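Local atomic coordinates of tryptophan decarboxylase 1 (Oryza sativa subsp. japonica, PDB entry 6KHO), a protein that decarboxylates L-tryptophan to tryptamine and 5-hydroxy-L-tryptophan to serotonin, using pyridoxal 5'-phosphate as cofactor, and works as a homodimer. Residues Thr272-Asn276 with His475-Gly479; Asn458-Met462 with Arg481-Arg485. All blocks are in the same frame, centred on the assembly; numbering follows the deposited sequence.

Contact 1: residues Thr272-Asn276 with His475-Gly479; sequences TTSSN and HTVVG. With PLP (pyridoxal-5'-phosphate), chain C.
In this fold-type I PLP enzyme, a group II decarboxylase, the loop T272-N276 of the cofactor-binding domain meets an edge strand of the small C-terminal domain, and one hydroxyl pair marks the junction. T272-N276 is a turn between strand 262-269 and helix 281-289, closed by the backbone hydrogen bond from N276 N to T272 O, 2.9 Å; T273 and S274 take helix-like backbone angles, S275 a phi of -132°, and N276 a positive phi. H475-G479 begins extended, on an outermost strand of a four-stranded antiparallel sheet, and G479 has phi 56° and psi 54°. The nearest CA pair is S274-T476, 6.1 Å apart. S274 in the t rotamer (chi1 177°) and T476, also t (-168°), extend their hydroxyls to meet in a hydrogen bond. Beside it V478, t as well, points toward the turn: its CG2 lies 4.0 Å from S274 OG and 4.4 Å from S275 CB, S275 being p. V477, between them, points away. The interface is small, 138 Å². T273 takes no part in it; in its m rotamer, T273 OG1 lies 3.5 Å from PLP O3, in the cofactor pocket. The short link between the segments is S274 OG to T476 OG1, 2.6 Å.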
ATOM      1  N   THR A 272      20.738  -2.603 -10.313  1.00 32.28           N
ATOM      2  CA  THR A 272      20.829  -1.900  -9.040  1.00 31.37           C
ATOM      3  C   THR A 272      20.505  -0.419  -9.217  1.00 33.15           C
ATOM      4  O   THR A 272      20.642   0.150 -10.299  1.00 30.59           O
ATOM      5  CB  THR A 272      22.230  -2.022  -8.433  1.00 34.43           C
ATOM      6  OG1 THR A 272      23.177  -1.418  -9.318  1.00 33.18           O
ATOM      7  CG2 THR A 272      22.608  -3.487  -8.168  1.00 33.83           C
ATOM      8  N   THR A 273      20.109   0.211  -8.110  1.00 33.71           N
ATOM      9  CA  THR A 273      19.643   1.593  -8.158  1.00 35.29           C
ATOM     10  C   THR A 273      20.772   2.555  -8.511  1.00 39.46           C
ATOM     11  O   THR A 273      20.573   3.501  -9.284  1.00 38.48           O
ATOM     12  CB  THR A 273      19.025   1.973  -6.814  1.00 39.95           C
ATOM     13  OG1 THR A 273      17.908   1.113  -6.540  1.00 47.36           O
ATOM     14  CG2 THR A 273      18.539   3.410  -6.841  1.00 41.01           C
ATOM     15  N   SER A 274      21.962   2.336  -7.953  1.00 33.26           N
ATOM     16  CA  SER A 274      23.055   3.282  -8.154  1.00 38.47           C
ATOM     17  C   SER A 274      23.534   3.282  -9.601  1.00 39.64           C
ATOM     18  O   SER A 274      23.498   4.314 -10.279  1.00 40.18           O
ATOM     19  CB  SER A 274      24.213   2.962  -7.205  1.00 40.85           C
ATOM     20  OG  SER A 274      25.293   3.845  -7.451  1.00 44.21           O
ATOM     21  N   SER A 275      23.981   2.126 -10.101  1.00 36.34           N
ATOM     22  CA  SER A 275      24.662   2.079 -11.387  1.00 36.42           C
ATOM     23  C   SER A 275      24.143   0.984 -12.313  1.00 34.85           C
ATOM     24  O   SER A 275      24.802   0.682 -13.316  1.00 35.72           O
ATOM     25  CB  SER A 275      26.175   1.908 -11.170  1.00 40.09           C
ATOM     26  OG  SER A 275      26.488   0.599 -10.720  1.00 41.09           O
ATOM     27  N   ASN A 276      22.980   0.394 -12.021  1.00 36.40           N
ATOM     28  CA  ASN A 276      22.418  -0.688 -12.837  1.00 33.54           C
ATOM     29  C   ASN A 276      23.388  -1.859 -12.974  1.00 32.95           C
ATOM     30  O   ASN A 276      23.535  -2.443 -14.047  1.00 33.34           O
ATOM     31  CB  ASN A 276      21.989  -0.187 -14.213  1.00 33.32           C
ATOM     32  CG  ASN A 276      20.566   0.333 -14.222  1.00 33.99           C
ATOM     33  OD1 ASN A 276      19.873   0.297 -13.197  1.00 35.60           O
ATOM     34  ND2 ASN A 276      20.118   0.808 -15.376  1.00 30.06           N
ATOM     35  N   HIS A 475      22.781  12.458  -7.922  1.00 39.23           N
ATOM     36  CA  HIS A 475      24.098  11.854  -7.993  1.00 40.07           C
ATOM     37  C   HIS A 475      24.125  10.528  -7.253  1.00 41.38           C
ATOM     38  O   HIS A 475      23.168  10.131  -6.582  1.00 40.21           O
ATOM     39  CB  HIS A 475      25.169  12.789  -7.411  1.00 42.43           C
ATOM     40  CG  HIS A 475      25.214  12.788  -5.915  1.00 43.67           C
ATOM     41  ND1 HIS A 475      24.347  13.531  -5.144  1.00 46.70           N
ATOM     42  CD2 HIS A 475      26.012  12.120  -5.045  1.00 44.36           C
ATOM     43  CE1 HIS A 475      24.610  13.327  -3.866  1.00 47.76           C
ATOM     44  NE2 HIS A 475      25.618  12.476  -3.778  1.00 49.71           N
ATOM     45  N   THR A 476      25.268   9.863  -7.370  1.00 42.12           N
ATOM     46  CA  THR A 476      25.543   8.640  -6.638  1.00 40.30           C
ATOM     47  C   THR A 476      27.052   8.560  -6.439  1.00 42.19           C
ATOM     48  O   THR A 476      27.807   9.397  -6.941  1.00 42.11           O
ATOM     49  CB  THR A 476      24.985   7.417  -7.381  1.00 35.56           C
ATOM     50  OG1 THR A 476      25.026   6.270  -6.526  1.00 41.10           O
ATOM     51  CG2 THR A 476      25.771   7.150  -8.644  1.00 39.26           C
ATOM     52  N   VAL A 477      27.484   7.542  -5.698  1.00 41.23           N
ATOM     53  CA  VAL A 477      28.897   7.310  -5.401  1.00 45.00           C
ATOM     54  C   VAL A 477      29.268   5.933  -5.935  1.00 45.46           C
ATOM     55  O   VAL A 477      28.711   4.922  -5.485  1.00 45.64           O
ATOM     56  CB  VAL A 477      29.191   7.400  -3.895  1.00 40.09           C
ATOM     57  CG1 VAL A 477      30.644   7.014  -3.624  1.00 48.01           C
ATOM     58  CG2 VAL A 477      28.888   8.798  -3.359  1.00 41.65           C
ATOM     59  N   VAL A 478      30.205   5.891  -6.884  1.00 43.77           N
ATOM     60  CA  VAL A 478      30.628   4.660  -7.545  1.00 45.76           C
ATOM     61  C   VAL A 478      32.135   4.520  -7.359  1.00 51.99           C
ATOM     62  O   VAL A 478      32.911   5.275  -7.961  1.00 51.85           O
ATOM     63  CB  VAL A 478      30.274   4.654  -9.037  1.00 47.51           C
ATOM     64  CG1 VAL A 478      30.761   3.372  -9.681  1.00 48.66           C
ATOM     65  CG2 VAL A 478      28.767   4.851  -9.238  1.00 47.23           C
ATOM     66  N   GLY A 479      32.552   3.542  -6.555  1.00 48.62           N
ATOM     67  CA  GLY A 479      33.962   3.359  -6.279  1.00 48.73           C
ATOM     68  C   GLY A 479      34.599   4.610  -5.711  1.00 49.15           C
ATOM     69  O   GLY A 479      35.578   5.125  -6.262  1.00 52.69           O
TER
HETATM   70  N1  PLP C 601      14.894  -1.928  -5.504  1.00 37.10           N
HETATM   71  C2  PLP C 601      15.297  -1.440  -6.731  1.00 35.48           C
HETATM   72  C2A PLP C 601      16.347  -2.132  -7.542  1.00 32.79           C
HETATM   73  C3  PLP C 601      14.726  -0.279  -7.229  1.00 39.65           C
HETATM   74  O3  PLP C 601      15.127   0.201  -8.448  1.00 42.08           O
HETATM   75  C4  PLP C 601      13.741   0.384  -6.507  1.00 42.48           C
HETATM   76  C4A PLP C 601      12.866   1.395  -7.190  1.00 39.02           C
HETATM   77  C5  PLP C 601      13.337  -0.106  -5.274  1.00 39.98           C
HETATM   78  C6  PLP C 601      13.922  -1.266  -4.772  1.00 39.06           C
HETATM   79  C5A PLP C 601      12.274   0.666  -4.521  1.00 41.12           C
HETATM   80  O4P PLP C 601      11.718  -0.043  -3.439  1.00 40.92           O
HETATM   81  P   PLP C 601      10.231   0.308  -2.885  1.00 42.61           P
HETATM   82  O1P PLP C 601      10.085   1.788  -2.661  1.00 48.93           O
HETATM   83  O2P PLP C 601      10.048  -0.471  -1.606  1.00 41.05           O
HETATM   84  O3P PLP C 601       9.160  -0.093  -3.884  1.00 35.88           O

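Contact 2: residues Asn458-Met462 with Arg481-Arg485; sequences NRELM and RFVLR
Where a helix lies on an antiparallel sheet, strand side chains can fill hollows on the helix; the C-terminal domain of this decarboxylase gives a compact case. Helix segment N458-M462 (backbone hydrogen bond M462 N to N458 O, 2.9 Å) lies over strand segment R481-R485, their axes 8.8 Å apart and their N-to-C directions at 26°; the nearest CA atoms, those of N458 and F482, are 6.9 Å apart. F482 and L484 project toward the helix while V483 turns to the sheet's other face. The F482 ring (chi1 t, chi2 -83°) wedges against the helix: N458 CB is 3.6 Å from F482 CD1, R459 CB stands over one ring face in a CH-pi contact 4.2 Å from the centroid, and M462 CE meets the ring edge, 4.3 Å from F482 CZ. L484, m then t, fills the next hollow, its CD2 3.9 Å from N458 O and its CD1 4.0 Å from L461 CD2. The polar ends turn elsewhere, N458 OD1 in a hydrogen bond to I440 N on strand 435-440 and R459 NH1 in a salt bridge to E463 OE1. M462, extended through chi1 and chi2, completes the fit with CB 3.7 Å from L484 CD2.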
ATOM      1  N   ASN A 458      31.820  18.063 -10.244  1.00 50.95           N
ATOM      2  CA  ASN A 458      30.585  17.371 -10.587  1.00 51.68           C
ATOM      3  C   ASN A 458      29.437  17.818  -9.693  1.00 46.75           C
ATOM      4  O   ASN A 458      28.306  17.974 -10.162  1.00 45.59           O
ATOM      5  CB  ASN A 458      30.798  15.863 -10.505  1.00 50.11           C
ATOM      6  CG  ASN A 458      31.620  15.343 -11.654  1.00 50.23           C
ATOM      7  OD1 ASN A 458      31.174  15.349 -12.797  1.00 47.99           O
ATOM      8  ND2 ASN A 458      32.836  14.892 -11.360  1.00 53.99           N
ATOM      9  N   ARG A 459      29.705  18.038  -8.407  1.00 47.47           N
ATOM     10  CA  ARG A 459      28.657  18.539  -7.530  1.00 49.73           C
ATOM     11  C   ARG A 459      28.206  19.931  -7.955  1.00 52.52           C
ATOM     12  O   ARG A 459      27.014  20.248  -7.902  1.00 48.64           O
ATOM     13  CB  ARG A 459      29.128  18.552  -6.080  1.00 50.61           C
ATOM     14  CG  ARG A 459      28.146  19.232  -5.160  1.00 55.80           C
ATOM     15  CD  ARG A 459      28.561  19.153  -3.706  1.00 61.07           C
ATOM     16  NE  ARG A 459      28.032  17.968  -3.028  1.00 68.44           N
ATOM     17  CZ  ARG A 459      26.746  17.785  -2.726  1.00 68.00           C
ATOM     18  NH1 ARG A 459      25.841  18.702  -3.057  1.00 67.82           N
ATOM     19  NH2 ARG A 459      26.362  16.682  -2.095  1.00 66.42           N
ATOM     20  N   GLU A 460      29.150  20.769  -8.388  1.00 52.21           N
ATOM     21  CA  GLU A 460      28.809  22.091  -8.901  1.00 51.93           C
ATOM     22  C   GLU A 460      27.972  21.978 -10.168  1.00 48.32           C
ATOM     23  O   GLU A 460      26.937  22.643 -10.303  1.00 49.12           O
ATOM     24  CB  GLU A 460      30.090  22.891  -9.162  1.00 53.41           C
ATOM     25  CG  GLU A 460      29.874  24.309  -9.669  1.00 55.61           C
ATOM     26  CD  GLU A 460      29.565  25.292  -8.555  1.00 62.62           C
ATOM     27  OE1 GLU A 460      29.090  26.413  -8.855  1.00 66.86           O
ATOM     28  OE2 GLU A 460      29.792  24.947  -7.378  1.00 66.71           O
ATOM     29  N   LEU A 461      28.413  21.140 -11.110  1.00 45.21           N
ATOM     30  CA  LEU A 461      27.655  20.905 -12.334  1.00 48.38           C
ATOM     31  C   LEU A 461      26.208  20.527 -12.024  1.00 48.40           C
ATOM     32  O   LEU A 461      25.264  21.135 -12.546  1.00 46.06           O
ATOM     33  CB  LEU A 461      28.335  19.808 -13.155  1.00 45.81           C
ATOM     34  CG  LEU A 461      27.669  19.448 -14.480  1.00 44.78           C
ATOM     35  CD1 LEU A 461      27.422  20.708 -15.299  1.00 45.10           C
ATOM     36  CD2 LEU A 461      28.506  18.437 -15.259  1.00 43.57           C
ATOM     37  N   MET A 462      26.024  19.538 -11.146  1.00 46.62           N
ATOM     38  CA  MET A 462      24.689  19.051 -10.812  1.00 47.54           C
ATOM     39  C   MET A 462      23.813  20.160 -10.238  1.00 47.67           C
ATOM     40  O   MET A 462      22.658  20.332 -10.647  1.00 46.04           O
ATOM     41  CB  MET A 462      24.805  17.889  -9.821  1.00 43.40           C
ATOM     42  CG  MET A 462      23.481  17.420  -9.225  1.00 43.82           C
ATOM     43  SD  MET A 462      23.701  16.204  -7.902  1.00 46.68           S
ATOM     44  CE  MET A 462      23.932  17.243  -6.455  1.00 46.77           C
ATOM     45  N   ARG A 481      33.783   7.616  -5.843  1.00 51.62           N
ATOM     46  CA  ARG A 481      33.771   8.761  -6.746  1.00 51.68           C
ATOM     47  C   ARG A 481      32.380   9.380  -6.831  1.00 52.88           C
ATOM     48  O   ARG A 481      31.369   8.667  -6.815  1.00 45.82           O
ATOM     49  CB  ARG A 481      34.235   8.351  -8.145  1.00 52.67           C
ATOM     50  CG  ARG A 481      35.677   7.904  -8.178  1.00 58.77           C
ATOM     51  CD  ARG A 481      36.572   9.038  -8.633  1.00 60.59           C
ATOM     52  NE  ARG A 481      36.672  10.142  -7.670  1.00 64.34           N
ATOM     53  CZ  ARG A 481      37.272  10.086  -6.480  1.00 64.37           C
ATOM     54  NH1 ARG A 481      37.864   8.974  -6.067  1.00 65.10           N
ATOM     55  NH2 ARG A 481      37.286  11.156  -5.697  1.00 64.74           N
ATOM     56  N   PHE A 482      32.340  10.713  -6.923  1.00 51.05           N
ATOM     57  CA  PHE A 482      31.095  11.436  -7.170  1.00 49.92           C
ATOM     58  C   PHE A 482      30.695  11.256  -8.627  1.00 49.58           C
ATOM     59  O   PHE A 482      31.471  11.584  -9.533  1.00 49.32           O
ATOM     60  CB  PHE A 482      31.269  12.916  -6.840  1.00 51.28           C
ATOM     61  CG  PHE A 482      29.981  13.667  -6.663  1.00 48.59           C
ATOM     62  CD1 PHE A 482      29.295  14.159  -7.761  1.00 46.11           C
ATOM     63  CD2 PHE A 482      29.466  13.899  -5.398  1.00 45.43           C
ATOM     64  CE1 PHE A 482      28.116  14.862  -7.604  1.00 46.05           C
ATOM     65  CE2 PHE A 482      28.291  14.604  -5.231  1.00 51.26           C
ATOM     66  CZ  PHE A 482      27.612  15.089  -6.339  1.00 49.13           C
ATOM     67  N   VAL A 483      29.486  10.735  -8.853  1.00 45.54           N
ATOM     68  CA  VAL A 483      29.016  10.380 -10.188  1.00 41.16           C
ATOM     69  C   VAL A 483      27.621  10.967 -10.395  1.00 45.14           C
ATOM     70  O   VAL A 483      26.804  11.004  -9.468  1.00 38.53           O
ATOM     71  CB  VAL A 483      29.016   8.848 -10.384  1.00 48.28           C
ATOM     72  CG1 VAL A 483      28.318   8.457 -11.675  1.00 47.52           C
ATOM     73  CG2 VAL A 483      30.448   8.314 -10.360  1.00 48.10           C
ATOM     74  N   LEU A 484      27.365  11.463 -11.602  1.00 43.81           N
ATOM     75  CA  LEU A 484      26.042  11.936 -11.974  1.00 42.47           C
ATOM     76  C   LEU A 484      25.283  10.811 -12.668  1.00 42.18           C
ATOM     77  O   LEU A 484      25.804  10.184 -13.601  1.00 40.41           O
ATOM     78  CB  LEU A 484      26.138  13.157 -12.895  1.00 42.19           C
ATOM     79  CG  LEU A 484      26.773  14.427 -12.314  1.00 42.95           C
ATOM     80  CD1 LEU A 484      26.491  15.643 -13.193  1.00 46.44           C
ATOM     81  CD2 LEU A 484      26.285  14.676 -10.895  1.00 44.03           C
ATOM     82  N   ARG A 485      24.057  10.558 -12.215  1.00 43.03           N
ATOM     83  CA  ARG A 485      23.154   9.650 -12.911  1.00 39.37           C
ATOM     84  C   ARG A 485      22.317  10.409 -13.938  1.00 40.27           C
ATOM     85  O   ARG A 485      21.836  11.516 -13.673  1.00 40.91           O
ATOM     86  CB  ARG A 485      22.231   8.940 -11.918  1.00 38.42           C
ATOM     87  CG  ARG A 485      22.944   8.032 -10.934  1.00 39.99           C
ATOM     88  CD  ARG A 485      21.984   7.529  -9.861  1.00 39.12           C
ATOM     89  NE  ARG A 485      21.207   6.368 -10.297  1.00 35.65           N
ATOM     90  CZ  ARG A 485      19.992   6.439 -10.839  1.00 39.65           C
ATOM     91  NH1 ARG A 485      19.406   7.620 -11.042  1.00 32.05           N
ATOM     92  NH2 ARG A 485      19.359   5.324 -11.194  1.00 36.69           N
TER

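The two faces of one sheet serve different partners in this example. Contacts 1 and 2, their centres 11 Å apart, share it through neighbouring antiparallel strands: T476 N lies 2.8 Å from V483 O, a probable hydrogen bond, and the H475 ring stacks on F482, with H475 CG 3.4 Å from F482 CZ. Contact 2, away from the annotated sites, covers one face with helix 451-468; in contact 1 the opposite face meets the loop T272-N276, which carries T273 of the PLP pocket. R485 joins them: its NH2 hydrogen-bonds T273 O at 2.9 Å, its NE bonds to S274 O, and its guanidinium forms a cation-pi contact with F104. The S274 side chain is about 8 Å from that of F104 and 9 Å from that of H214, both serotonin-binding.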